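Local coordinates for F5/8 type C domain protein (Bacteroides ovatus, PDB 4ZRX) that is probably an alpha-L-fucosidase, hydrolysing fucosides in a barrel-like domain, and also carries a beta-sandwich and an F5/8 type C domain that may bind carbohydrate, at residues I314-V319 with Q354-N359; N387-Q392 with F404-L409; N437-R442 with V455-A460. All coordinates share one frame; numbering follows the deposited sequence. Where two conformers were deposited one is given.

Contact 1 (I314-V319 with Q354-N359); sequences IYFQSV and QTFADN
This is an aromatic cluster at the seam between the fucosidase barrel and the beta sandwich that follows it: F356, near the end of helix 339-356, meets Y315 and F316 at the end of helix 308-316. The backbones stay well apart, the nearest CA atoms (F316 and T355) being 11.8 Å from each other, and only 116 Å² is buried, so the outer ring carbons span the gap. CE2 of F356 lies 3.8 Å from CE2 of Y315, and the two side chains approach from opposite directions. F316 comes in beside Y315, its CE1 4.2 Å from CZ of F356. Both approaches are oblique, without a parallel stack.

Y315 extends with CG anti to the backbone N (chi1 -177°), which carries its ring toward F356. Each partner ring is also backed from its own segment: V319 CB sits 3.8 Å above the Y315 plane near the rim, and T355 CG2 lies 3.9 Å above the centre of the F356 ring. Where the first helix ends, S318 OG donates to I314 O (2.7 Å) from 39° outside the carbonyl plane. From the sandwich, M428 and L388 touch F356, which also meets Y458 edge-to-face.

The chemistry across the contact is thus wholly apolar, which implies cohesion through dispersion and burial of aromatic surface, with little directional constraint.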
ATOM      1  N   ILE A 314       5.453   2.402  -2.951  1.00 14.91           N
ATOM      2  CA  ILE A 314       4.446   1.348  -2.698  1.00 14.84           C
ATOM      3  C   ILE A 314       4.388   0.350  -3.831  1.00 13.80           C
ATOM      4  O   ILE A 314       4.359  -0.855  -3.573  1.00 13.94           O
ATOM      5  CB  ILE A 314       3.044   1.974  -2.387  1.00 15.45           C
ATOM      6  CG1 ILE A 314       3.077   2.607  -0.988  1.00 16.58           C
ATOM      7  CG2 ILE A 314       1.935   0.937  -2.436  1.00 15.20           C
ATOM      8  CD1 ILE A 314       1.956   3.556  -0.707  1.00 17.61           C
ATOM      9  N   TYR A 315       4.310   0.784  -5.072  1.00 14.17           N
ATOM     10  CA  TYR A 315       4.278  -0.095  -6.223  1.00 14.35           C
ATOM     11  C   TYR A 315       5.445  -1.071  -6.225  1.00 14.41           C
ATOM     12  O   TYR A 315       5.278  -2.293  -6.331  1.00 14.21           O
ATOM     13  CB  TYR A 315       4.195   0.775  -7.492  1.00 15.39           C
ATOM     14  CG  TYR A 315       4.078  -0.021  -8.741  1.00 15.91           C
ATOM     15  CD1 TYR A 315       2.849  -0.543  -9.179  1.00 15.96           C
ATOM     16  CD2 TYR A 315       5.208  -0.321  -9.469  1.00 17.16           C
ATOM     17  CE1 TYR A 315       2.741  -1.311 -10.328  1.00 16.71           C
ATOM     18  CE2 TYR A 315       5.095  -1.049 -10.668  1.00 17.70           C
ATOM     19  CZ  TYR A 315       3.868  -1.564 -11.058  1.00 17.42           C
ATOM     20  OH  TYR A 315       3.749  -2.307 -12.221  1.00 20.03           O
ATOM     21  N   PHE A 316       6.632  -0.544  -6.035  1.00 15.38           N
ATOM     22  CA  PHE A 316       7.823  -1.405  -5.985  1.00 15.98           C
ATOM     23  C   PHE A 316       7.860  -2.358  -4.815  1.00 16.10           C
ATOM     24  O   PHE A 316       8.463  -3.396  -4.932  1.00 15.68           O
ATOM     25  CB  PHE A 316       9.103  -0.566  -6.119  1.00 16.84           C
ATOM     26  CG  PHE A 316       9.285   0.003  -7.513  1.00 18.15           C
ATOM     27  CD1 PHE A 316       9.600  -0.841  -8.560  1.00 19.14           C
ATOM     28  CD2 PHE A 316       9.195   1.348  -7.756  1.00 20.07           C
ATOM     29  CE1 PHE A 316       9.733  -0.370  -9.829  1.00 20.14           C
ATOM     30  CE2 PHE A 316       9.338   1.838  -9.017  1.00 21.50           C
ATOM     31  CZ  PHE A 316       9.626   1.004 -10.054  1.00 20.97           C
ATOM     32  N   GLN A 317       7.198  -2.018  -3.714  1.00 15.00           N
ATOM     33  CA  GLN A 317       7.125  -2.862  -2.568  1.00 15.66           C
ATOM     34  C   GLN A 317       5.840  -3.701  -2.481  1.00 14.71           C
ATOM     35  O   GLN A 317       5.546  -4.276  -1.435  1.00 14.40           O
ATOM     36  CB  GLN A 317       7.247  -2.019  -1.301  1.00 18.25           C
ATOM     37  CG  GLN A 317       8.623  -1.287  -1.141  1.00 21.51           C
ATOM     38  CD  GLN A 317       8.481  -0.243  -0.006  1.00 24.81           C
ATOM     39  OE1 GLN A 317       7.822   0.776  -0.167  1.00 32.60           O
ATOM     40  NE2 GLN A 317       8.897  -0.579   1.101  1.00 29.83           N
ATOM     41  N   SER A 318       5.089  -3.718  -3.564  1.00 13.81           N
ATOM     42  CA  SER A 318       3.900  -4.523  -3.686  1.00 13.25           C
ATOM     43  C   SER A 318       3.982  -5.356  -4.944  1.00 12.57           C
ATOM     44  O   SER A 318       4.343  -6.533  -4.870  1.00 12.97           O
ATOM     45  CB  SER A 318       2.623  -3.689  -3.611  1.00 12.88           C
ATOM     46  OG  SER A 318       2.615  -2.610  -4.524  1.00 12.73           O
ATOM     47  N   VAL A 319       3.640  -4.790  -6.090  1.00 12.73           N
ATOM     48  CA  VAL A 319       3.767  -5.466  -7.358  1.00 12.91           C
ATOM     49  C   VAL A 319       5.213  -5.963  -7.531  1.00 13.33           C
ATOM     50  O   VAL A 319       5.447  -7.067  -8.000  1.00 13.51           O
ATOM     51  CB  VAL A 319       3.377  -4.551  -8.492  1.00 13.97           C
ATOM     52  CG1 VAL A 319       3.587  -5.207  -9.846  1.00 14.56           C
ATOM     53  CG2 VAL A 319       1.899  -4.202  -8.306  1.00 15.21           C
ATOM     54  N   GLN A 354       6.223   5.515 -18.434  1.00 22.28           N
ATOM     55  CA  GLN A 354       7.552   5.961 -18.842  1.00 23.63           C
ATOM     56  C   GLN A 354       8.608   4.954 -18.391  1.00 22.22           C
ATOM     57  O   GLN A 354       9.538   4.626 -19.136  1.00 21.45           O
ATOM     58  CB  GLN A 354       7.858   7.345 -18.232  1.00 24.44           C
ATOM     59  CG  GLN A 354       7.014   8.475 -18.811  1.00 27.45           C
ATOM     60  CD  GLN A 354       6.783   9.701 -17.872  1.00 29.65           C
ATOM     61  OE1 GLN A 354       7.384   9.836 -16.789  1.00 30.46           O
ATOM     62  NE2 GLN A 354       5.860  10.569 -18.278  1.00 31.81           N
ATOM     63  N   THR A 355       8.454   4.467 -17.164  1.00 20.58           N
ATOM     64  CA  THR A 355       9.399   3.574 -16.582  1.00 19.98           C
ATOM     65  C   THR A 355       9.454   2.225 -17.347  1.00 20.47           C
ATOM     66  O   THR A 355      10.551   1.718 -17.654  1.00 19.62           O
ATOM     67  CB  THR A 355       9.036   3.282 -15.099  1.00 19.80           C
ATOM     68  OG1 THR A 355       9.212   4.456 -14.337  1.00 19.04           O
ATOM     69  CG2 THR A 355       9.938   2.207 -14.506  1.00 19.73           C
ATOM     70  N   PHE A 356       8.283   1.714 -17.717  1.00 18.91           N
ATOM     71  CA  PHE A 356       8.220   0.402 -18.364  1.00 19.48           C
ATOM     72  C   PHE A 356       8.127   0.456 -19.891  1.00 21.14           C
ATOM     73  O   PHE A 356       7.948  -0.605 -20.525  1.00 22.41           O
ATOM     74  CB  PHE A 356       7.114  -0.465 -17.737  1.00 18.39           C
ATOM     75  CG  PHE A 356       7.329  -0.717 -16.265  1.00 17.87           C
ATOM     76  CD1 PHE A 356       8.342  -1.499 -15.849  1.00 17.54           C
ATOM     77  CD2 PHE A 356       6.554  -0.138 -15.303  1.00 18.21           C
ATOM     78  CE1 PHE A 356       8.609  -1.695 -14.498  1.00 17.56           C
ATOM     79  CE2 PHE A 356       6.793  -0.310 -13.970  1.00 17.94           C
ATOM     80  CZ  PHE A 356       7.840  -1.113 -13.557  1.00 17.67           C
ATOM     81  N   ALA A 357       8.276   1.638 -20.474  1.00 22.46           N
ATOM     82  CA  ALA A 357       8.152   1.761 -21.954  1.00 23.77           C
ATOM     83  C   ALA A 357       9.188   0.975 -22.722  1.00 25.55           C
ATOM     84  O   ALA A 357       8.833   0.375 -23.766  1.00 27.03           O
ATOM     85  CB  ALA A 357       8.159   3.227 -22.367  1.00 24.94           C
ATOM     86  N   ASP A 358      10.430   0.966 -22.235  1.00 24.26           N
ATOM     87  CA  ASP A 358      11.551   0.455 -22.967  1.00 24.74           C
ATOM     88  C   ASP A 358      12.354  -0.623 -22.214  1.00 23.02           C
ATOM     89  O   ASP A 358      13.306  -0.336 -21.498  1.00 23.56           O
ATOM     90  CB  ASP A 358      12.449   1.634 -23.312  1.00 27.30           C
ATOM     91  CG  ASP A 358      13.605   1.241 -24.224  1.00 30.26           C
ATOM     92  OD1 ASP A 358      13.658   0.117 -24.784  1.00 31.57           O
ATOM     93  OD2 ASP A 358      14.482   2.062 -24.375  1.00 32.96           O
ATOM     94  N   ASN A 359      11.937  -1.868 -22.370  1.00 20.94           N
ATOM     95  CA  ASN A 359      12.645  -2.982 -21.810  1.00 19.39           C
ATOM     96  C   ASN A 359      13.972  -3.149 -22.534  1.00 20.65           C
ATOM     97  O   ASN A 359      14.001  -3.282 -23.728  1.00 21.24           O
ATOM     98  CB  ASN A 359      11.786  -4.217 -21.979  1.00 19.09           C
ATOM     99  CG  ASN A 359      12.383  -5.436 -21.390  1.00 18.18           C
ATOM    100  OD1 ASN A 359      13.479  -5.440 -20.782  1.00 17.59           O
ATOM    101  ND2 ASN A 359      11.656  -6.509 -21.585  1.00 18.87           N
TER

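Contact 2 (N387-Q392 with F404-L409); sequences NLVMLQ and FTVEAL
L391 CD1 comes obliquely to the ring of F404 from across the contact, while V406 CG2, from F404's own strand, lies in plane at the ring edge. The modelled separation between the L391 methyl and F404 CE2 is shorter than carbons can sit, and L391 was built in two conformers, so the exact fit of this pair is doubtful. What can be relied on is the direction: both CB atoms point toward the opposite strand, and the side chains come from opposite directions. F404 CG lies between its own backbone N and carbonyl carbon (chi1 66°), which sets how the ring is swung about the inward-pointing CB.

The firmer evidence is one step along. V389 CG1 and V406 CG1 meet at 4.3 Å, where the backbones are also nearest, CA to CA 8.4 Å. One methyl from each of two beta-branched valines at that spacing makes an ordinary van der Waals contact. The strand axes are 9.9 Å apart at closest approach and their N-to-C directions differ by 135°, the geometry of two stacked sheets and not of paired strands. About 140 Å² is buried, all of it on V389, L391, F404 and V406.

Strand 388-393 runs between strands 450-458 and 427-431 in one antiparallel sheet, with a classic beta bulge at N387 and L388, both facing Y458. Strand 401-410 lies in the opposing sheet, flanked by strands 438-446 and 413-420. F404 is also touched by L429 of strand 427-431 and by I423 of a loop, and V406 by V417 of strand 413-420.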
ATOM      1  N   ASN A 387      18.563   0.796 -14.026  1.00 19.06           N
ATOM      2  CA  ASN A 387      18.525   0.833 -12.576  1.00 18.64           C
ATOM      3  C   ASN A 387      17.392   0.045 -11.945  1.00 17.89           C
ATOM      4  O   ASN A 387      17.077   0.251 -10.729  1.00 17.80           O
ATOM      5  CB  ASN A 387      18.512   2.290 -12.101  1.00 19.06           C
ATOM      6  CG  ASN A 387      17.301   3.052 -12.586  1.00 19.21           C
ATOM      7  OD1 ASN A 387      16.354   2.495 -13.107  1.00 19.13           O
ATOM      8  ND2 ASN A 387      17.312   4.349 -12.362  1.00 20.32           N
ATOM      9  N   LEU A 388      16.791  -0.854 -12.753  1.00 17.13           N
ATOM     10  CA  LEU A 388      15.644  -1.638 -12.389  1.00 16.82           C
ATOM     11  C   LEU A 388      15.675  -2.923 -13.162  1.00 16.95           C
ATOM     12  O   LEU A 388      15.787  -2.916 -14.390  1.00 16.92           O
ATOM     13  CB  LEU A 388      14.321  -0.868 -12.660  1.00 17.44           C
ATOM     14  CG  LEU A 388      12.988  -1.559 -12.585  1.00 18.49           C
ATOM     15  CD1 LEU A 388      12.766  -2.119 -11.272  1.00 19.06           C
ATOM     16  CD2 LEU A 388      11.871  -0.579 -13.000  1.00 19.22           C
ATOM     17  N   VAL A 389      15.586  -4.008 -12.435  1.00 15.75           N
ATOM     18  CA  VAL A 389      15.476  -5.364 -13.023  1.00 16.63           C
ATOM     19  C   VAL A 389      14.223  -6.006 -12.492  1.00 16.02           C
ATOM     20  O   VAL A 389      13.909  -5.896 -11.294  1.00 16.50           O
ATOM     21  CB  VAL A 389      16.729  -6.178 -12.751  1.00 17.07           C
ATOM     22  CG1 VAL A 389      16.599  -7.658 -13.137  1.00 18.45           C
ATOM     23  CG2 VAL A 389      17.881  -5.568 -13.456  1.00 18.12           C
HETATM   24  N   MSE A 390      13.549  -6.712 -13.384  1.00 15.90           N
HETATM   25  CA  MSE A 390      12.340  -7.451 -13.086  0.70 16.17           C
HETATM   26  C   MSE A 390      12.543  -8.925 -13.433  1.00 15.88           C
HETATM   27  O   MSE A 390      13.082  -9.244 -14.516  1.00 15.87           O
HETATM   28  CB  MSE A 390      11.172  -6.852 -13.889  0.70 18.12           C
HETATM   29  CG  MSE A 390       9.862  -7.490 -13.561  0.70 19.46           C
HETATM   30 SE   MSE A 390       9.337  -8.625 -14.936  0.52 28.07          SE
HETATM   31  CE  MSE A 390       8.585  -7.461 -16.108  0.70 21.39           C
ATOM     32  N   LEU A 391      12.120  -9.800 -12.540  1.00 15.14           N
ATOM     33  CA  LEU A 391      12.206 -11.223 -12.712  0.50 15.37           C
ATOM     34  C   LEU A 391      10.837 -11.864 -12.492  1.00 15.06           C
ATOM     35  O   LEU A 391      10.064 -11.377 -11.623  1.00 14.50           O
ATOM     36  CB  LEU A 391      13.199 -11.815 -11.724  0.50 16.07           C
ATOM     37  CG  LEU A 391      14.526 -11.046 -11.667  0.50 16.84           C
ATOM     38  CD1 LEU A 391      15.222 -11.441 -10.451  0.50 17.44           C
ATOM     39  CD2 LEU A 391      15.359 -11.379 -12.858  0.50 17.40           C
ATOM     40  N   GLN A 392      10.575 -12.970 -13.231  1.00 15.31           N
ATOM     41  CA  GLN A 392       9.391 -13.783 -12.965  1.00 15.14           C
ATOM     42  C   GLN A 392       9.720 -15.261 -12.985  1.00 16.38           C
ATOM     43  O   GLN A 392      10.524 -15.685 -13.845  1.00 16.17           O
ATOM     44  CB  GLN A 392       8.298 -13.527 -14.006  1.00 15.58           C
ATOM     45  CG  GLN A 392       7.911 -12.084 -14.122  1.00 15.72           C
ATOM     46  CD  GLN A 392       6.693 -11.849 -15.027  1.00 17.32           C
ATOM     47  OE1 GLN A 392       6.843 -11.622 -16.235  1.00 19.05           O
ATOM     48  NE2 GLN A 392       5.503 -11.936 -14.467  1.00 16.67           N
ATOM     49  N   PHE A 404      18.834 -15.391  -4.972  1.00 16.33           N
ATOM     50  CA  PHE A 404      19.356 -15.128  -6.298  1.00 16.85           C
ATOM     51  C   PHE A 404      20.188 -13.841  -6.241  1.00 16.22           C
ATOM     52  O   PHE A 404      20.053 -13.019  -5.346  1.00 15.80           O
ATOM     53  CB  PHE A 404      18.265 -14.996  -7.380  1.00 16.57           C
ATOM     54  CG  PHE A 404      17.393 -13.824  -7.219  1.00 16.73           C
ATOM     55  CD1 PHE A 404      16.253 -13.865  -6.387  1.00 16.78           C
ATOM     56  CD2 PHE A 404      17.639 -12.673  -7.926  1.00 17.75           C
ATOM     57  CE1 PHE A 404      15.467 -12.749  -6.250  1.00 16.73           C
ATOM     58  CE2 PHE A 404      16.842 -11.562  -7.815  1.00 17.99           C
ATOM     59  CZ  PHE A 404      15.727 -11.601  -6.924  1.00 17.59           C
ATOM     60  N   THR A 405      21.034 -13.700  -7.256  1.00 16.34           N
ATOM     61  CA  THR A 405      21.903 -12.574  -7.458  1.00 16.78           C
ATOM     62  C   THR A 405      21.794 -12.097  -8.897  1.00 16.70           C
ATOM     63  O   THR A 405      21.647 -12.917  -9.788  1.00 16.85           O
ATOM     64  CB  THR A 405      23.369 -13.004  -7.176  1.00 18.13           C
ATOM     65  OG1 THR A 405      23.416 -13.496  -5.825  1.00 18.57           O
ATOM     66  CG2 THR A 405      24.332 -11.793  -7.305  1.00 19.02           C
ATOM     67  N   VAL A 406      21.884 -10.778  -9.109  1.00 17.03           N
ATOM     68  CA  VAL A 406      21.884 -10.166 -10.412  1.00 17.33           C
ATOM     69  C   VAL A 406      23.123  -9.282 -10.566  1.00 17.72           C
ATOM     70  O   VAL A 406      23.481  -8.524  -9.683  1.00 16.94           O
ATOM     71  CB  VAL A 406      20.660  -9.276 -10.661  1.00 17.29           C
ATOM     72  CG1 VAL A 406      20.616  -8.840 -12.022  1.00 18.70           C
ATOM     73  CG2 VAL A 406      19.361 -10.044 -10.296  1.00 17.37           C
ATOM     74  N   GLU A 407      23.803  -9.484 -11.721  1.00 17.47           N
ATOM     75  CA  GLU A 407      24.990  -8.748 -12.087  1.00 18.23           C
ATOM     76  C   GLU A 407      24.811  -8.129 -13.461  1.00 18.24           C
ATOM     77  O   GLU A 407      24.044  -8.615 -14.264  1.00 17.43           O
ATOM     78  CB  GLU A 407      26.201  -9.685 -12.083  1.00 19.72           C
ATOM     79  CG  GLU A 407      26.452 -10.247 -10.715  1.00 20.71           C
ATOM     80  CD  GLU A 407      27.326 -11.477 -10.725  1.00 23.23           C
ATOM     81  OE1 GLU A 407      27.531 -12.132 -11.787  1.00 24.90           O
ATOM     82  OE2 GLU A 407      27.807 -11.810  -9.646  1.00 24.52           O
ATOM     83  N   ALA A 408      25.463  -6.981 -13.654  1.00 17.84           N
ATOM     84  CA  ALA A 408      25.439  -6.234 -14.912  1.00 18.13           C
ATOM     85  C   ALA A 408      26.844  -6.089 -15.422  1.00 18.51           C
ATOM     86  O   ALA A 408      27.796  -5.804 -14.647  1.00 19.44           O
ATOM     87  CB  ALA A 408      24.805  -4.903 -14.706  1.00 18.69           C
ATOM     88  N   LEU A 409      27.015  -6.390 -16.706  1.00 18.89           N
ATOM     89  CA  LEU A 409      28.324  -6.300 -17.313  1.00 19.61           C
ATOM     90  C   LEU A 409      28.637  -4.886 -17.768  1.00 20.91           C
ATOM     91  O   LEU A 409      28.112  -4.417 -18.839  1.00 21.79           O
ATOM     92  CB  LEU A 409      28.415  -7.253 -18.465  1.00 19.72           C
ATOM     93  CG  LEU A 409      29.777  -7.322 -19.122  1.00 20.28           C
ATOM     94  CD1 LEU A 409      30.860  -7.622 -18.145  1.00 20.78           C
ATOM     95  CD2 LEU A 409      29.763  -8.377 -20.239  1.00 20.83           C
TER

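Contact 3 (N437-R442 with V455-A460); sequences NKLRVR and VAAYYA
L439 reaches across to V455 and A457, and its side chain can be followed outward. CB points toward the opposing strand but, like CG, only spans the distance; the touching begins at the two methyls. Within this contact CD2 has two partners, V455 CG1 at 4.0 Å and A457 CB at 4.1 Å, and V389 of strand 388-393 is a third neighbour. CD1 touches A408 CB on the adjacent strand of its own sheet, also 4.0 Å away, and nears V389 of the facing sheet as well. A first torsion well off a staggered value (chi1 -146°) places CG, and the second (chi2 53°) sets the turn of the two methyls.

A second pair repeats the approach nearby: V441 CG2 meets V455 CG2 at 4.2 Å. It lies against both methyls of V455, CG2 being marginally the nearer, while CG1, anti to the backbone N, is the branch that meets L439. A457 offers only its CB, and this short side chain lets the leucine methyl come close. The nearest CA pairs, L439 with A457 at 8.8 Å and V441 with V455 at 8.6 Å, agree with side-chain packing between layers.

R440, between L439 and V441, points away. It forms a salt bridge to E407 and a cation-pi contact with W414; R442 bridges to E407 and E375. These two arginines thus have charged partners, whereas L439 and V441 meet aliphatic ones.

Strand axes 9.6 Å apart, with directions differing by 134°, and four buried aliphatic residues are typical of a beta-sandwich core. The two four-stranded antiparallel sheets are consistent with the beta sandwich that follows the catalytic barrel in related fucosidases; here the F5/8 type C domain comes after it.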
ATOM      1  N   ASN A 437      25.998  -3.904 -20.838  1.00 21.96           N
ATOM      2  CA  ASN A 437      25.645  -4.542 -22.140  1.00 23.67           C
ATOM      3  C   ASN A 437      25.120  -5.971 -21.988  1.00 22.77           C
ATOM      4  O   ASN A 437      24.595  -6.536 -22.958  1.00 23.08           O
ATOM      5  CB  ASN A 437      26.790  -4.424 -23.123  1.00 24.97           C
ATOM      6  CG  ASN A 437      28.005  -5.281 -22.732  1.00 26.92           C
ATOM      7  OD1 ASN A 437      27.929  -6.485 -22.718  1.00 28.67           O
ATOM      8  ND2 ASN A 437      29.095  -4.650 -22.375  1.00 28.08           N
ATOM      9  N   LYS A 438      25.205  -6.527 -20.786  1.00 21.85           N
ATOM     10  CA  LYS A 438      24.639  -7.784 -20.458  1.00 21.55           C
ATOM     11  C   LYS A 438      24.191  -7.770 -18.999  1.00 21.37           C
ATOM     12  O   LYS A 438      24.697  -7.003 -18.178  1.00 20.64           O
ATOM     13  CB  LYS A 438      25.630  -8.919 -20.660  1.00 23.28           C
ATOM     14  CG  LYS A 438      25.996  -9.242 -22.176  1.00 25.23           C
ATOM     15  CD  LYS A 438      26.986 -10.365 -22.228  1.00 27.53           C
ATOM     16  CE  LYS A 438      27.201 -10.987 -23.670  1.00 30.48           C
ATOM     17  NZ  LYS A 438      27.304 -10.069 -24.840  1.00 32.64           N
ATOM     18  N   LEU A 439      23.278  -8.689 -18.691  1.00 20.83           N
ATOM     19  CA  LEU A 439      22.854  -8.952 -17.351  1.00 21.64           C
ATOM     20  C   LEU A 439      23.063 -10.399 -17.089  1.00 21.90           C
ATOM     21  O   LEU A 439      22.929 -11.255 -17.996  1.00 23.79           O
ATOM     22  CB  LEU A 439      21.369  -8.600 -17.287  1.00 23.32           C
ATOM     23  CG  LEU A 439      20.737  -8.035 -16.100  1.00 24.85           C
ATOM     24  CD1 LEU A 439      21.370  -6.788 -15.493  1.00 24.30           C
ATOM     25  CD2 LEU A 439      19.260  -7.804 -16.494  1.00 24.98           C
ATOM     26  N   ARG A 440      23.418 -10.744 -15.879  1.00 20.66           N
ATOM     27  CA  ARG A 440      23.546 -12.147 -15.497  1.00 20.25           C
ATOM     28  C   ARG A 440      22.722 -12.379 -14.254  1.00 20.96           C
ATOM     29  O   ARG A 440      22.806 -11.572 -13.326  1.00 21.40           O
ATOM     30  CB  ARG A 440      25.006 -12.482 -15.207  1.00 21.38           C
ATOM     31  CG  ARG A 440      25.233 -13.904 -14.806  1.00 22.51           C
ATOM     32  CD  ARG A 440      26.641 -14.354 -15.089  1.00 23.77           C
ATOM     33  NE  ARG A 440      27.594 -13.716 -14.207  1.00 24.32           N
ATOM     34  CZ  ARG A 440      28.917 -13.762 -14.314  1.00 24.39           C
ATOM     35  NH1 ARG A 440      29.505 -14.440 -15.288  1.00 25.83           N
ATOM     36  NH2 ARG A 440      29.649 -13.132 -13.428  1.00 25.86           N
ATOM     37  N   VAL A 441      21.959 -13.483 -14.223  1.00 20.01           N
ATOM     38  CA  VAL A 441      21.174 -13.857 -13.068  1.00 19.00           C
ATOM     39  C   VAL A 441      21.674 -15.209 -12.631  1.00 18.71           C
ATOM     40  O   VAL A 441      21.940 -16.096 -13.444  1.00 18.84           O
ATOM     41  CB  VAL A 441      19.675 -13.975 -13.422  1.00 18.45           C
ATOM     42  CG1 VAL A 441      18.848 -14.395 -12.193  1.00 18.99           C
ATOM     43  CG2 VAL A 441      19.193 -12.659 -14.010  1.00 18.67           C
ATOM     44  N   ARG A 442      21.899 -15.315 -11.336  1.00 17.94           N
ATOM     45  CA  ARG A 442      22.328 -16.543 -10.706  1.00 19.14           C
ATOM     46  C   ARG A 442      21.296 -16.996  -9.688  1.00 19.12           C
ATOM     47  O   ARG A 442      20.959 -16.227  -8.792  1.00 18.32           O
ATOM     48  CB  ARG A 442      23.676 -16.321 -10.004  1.00 21.10           C
ATOM     49  CG  ARG A 442      24.287 -17.616  -9.503  1.00 23.08           C
ATOM     50  CD  ARG A 442      25.684 -17.376  -8.877  1.00 25.49           C
ATOM     51  NE  ARG A 442      26.539 -16.722  -9.877  1.00 28.18           N
ATOM     52  CZ  ARG A 442      26.921 -15.433  -9.897  1.00 27.59           C
ATOM     53  NH1 ARG A 442      26.646 -14.572  -8.935  1.00 27.54           N
ATOM     54  NH2 ARG A 442      27.594 -15.022 -10.963  1.00 30.20           N
ATOM     55  N   VAL A 455      13.132 -12.229 -17.606  1.00 17.62           N
ATOM     56  CA  VAL A 455      13.963 -11.208 -17.043  1.00 17.34           C
ATOM     57  C   VAL A 455      13.855  -9.992 -17.919  1.00 17.54           C
ATOM     58  O   VAL A 455      13.968 -10.087 -19.168  1.00 17.23           O
ATOM     59  CB  VAL A 455      15.447 -11.704 -17.026  1.00 18.13           C
ATOM     60  CG1 VAL A 455      16.411 -10.622 -16.529  1.00 19.05           C
ATOM     61  CG2 VAL A 455      15.560 -12.921 -16.107  1.00 18.95           C
ATOM     62  N   ALA A 456      13.691  -8.835 -17.294  1.00 16.43           N
ATOM     63  CA  ALA A 456      13.500  -7.559 -17.975  1.00 16.87           C
ATOM     64  C   ALA A 456      14.290  -6.478 -17.218  1.00 16.47           C
ATOM     65  O   ALA A 456      14.661  -6.667 -16.042  1.00 16.62           O
ATOM     66  CB  ALA A 456      12.053  -7.191 -18.088  1.00 17.15           C
ATOM     67  N   ALA A 457      14.611  -5.367 -17.872  1.00 16.67           N
ATOM     68  CA  ALA A 457      15.377  -4.297 -17.224  1.00 16.53           C
ATOM     69  C   ALA A 457      15.053  -2.969 -17.819  1.00 17.56           C
ATOM     70  O   ALA A 457      14.731  -2.869 -19.034  1.00 18.48           O
ATOM     71  CB  ALA A 457      16.881  -4.555 -17.309  1.00 16.97           C
ATOM     72  N   TYR A 458      15.085  -1.955 -16.978  1.00 17.53           N
ATOM     73  CA  TYR A 458      14.595  -0.629 -17.319  1.00 18.63           C
ATOM     74  C   TYR A 458      15.417   0.435 -16.628  1.00 19.10           C
ATOM     75  O   TYR A 458      16.182   0.174 -15.711  1.00 18.70           O
ATOM     76  CB  TYR A 458      13.119  -0.455 -16.875  1.00 18.23           C
ATOM     77  CG  TYR A 458      12.174  -1.530 -17.327  1.00 18.29           C
ATOM     78  CD1 TYR A 458      11.972  -2.659 -16.556  1.00 18.21           C
ATOM     79  CD2 TYR A 458      11.486  -1.429 -18.562  1.00 18.88           C
ATOM     80  CE1 TYR A 458      11.132  -3.655 -16.979  1.00 18.98           C
ATOM     81  CE2 TYR A 458      10.577  -2.423 -18.947  1.00 19.10           C
ATOM     82  CZ  TYR A 458      10.486  -3.562 -18.187  1.00 19.61           C
ATOM     83  OH  TYR A 458       9.576  -4.510 -18.574  1.00 22.12           O
ATOM     84  N   TYR A 459      15.213   1.649 -17.092  1.00 21.16           N
ATOM     85  CA  TYR A 459      15.654   2.865 -16.434  1.00 22.37           C
ATOM     86  C   TYR A 459      14.410   3.560 -15.888  1.00 22.40           C
ATOM     87  O   TYR A 459      13.530   3.946 -16.669  1.00 23.19           O
ATOM     88  CB  TYR A 459      16.388   3.805 -17.380  1.00 24.08           C
ATOM     89  CG  TYR A 459      16.893   5.012 -16.606  1.00 25.78           C
ATOM     90  CD1 TYR A 459      18.070   4.927 -15.853  1.00 27.31           C
ATOM     91  CD2 TYR A 459      16.189   6.204 -16.566  1.00 27.15           C
ATOM     92  CE1 TYR A 459      18.528   6.037 -15.113  1.00 29.15           C
ATOM     93  CE2 TYR A 459      16.643   7.295 -15.815  1.00 28.20           C
ATOM     94  CZ  TYR A 459      17.792   7.193 -15.093  1.00 29.22           C
ATOM     95  OH  TYR A 459      18.308   8.255 -14.358  1.00 32.70           O
ATOM     96  N   ALA A 460      14.309   3.632 -14.559  1.00 22.33           N
ATOM     97  CA  ALA A 460      13.233   4.343 -13.851  1.00 22.03           C
ATOM     98  C   ALA A 460      13.800   5.692 -13.393  1.00 23.05           C
ATOM     99  O   ALA A 460      14.779   5.725 -12.659  1.00 23.78           O
ATOM    100  CB  ALA A 460      12.778   3.587 -12.680  1.00 21.81           C
TER

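Overall arrangement
Contacts 2 and 3 are two samples of one core, their centres about 5 Å apart: each joins the same two sheets, using neighbouring strands on both sides. Their edges are linked by backbone pairing, L409 N to K438 O at 2.8 Å, and by N387 OD1 to A460 N, also 2.8 Å. Contact 1 lies about 14 Å from the centre of either, against the sheet holding strands 388-393 and 450-458, through L388 and Y458. There T355 CG2 packs on L388 CD2 at 3.7 Å, and N359 OD1 accepts from A457 N at 3.1 Å, tying barrel to sandwich. A 1,2-ethanediol, probably from the crystallisation liquor, sits about 3 Å from the Y315 side chain.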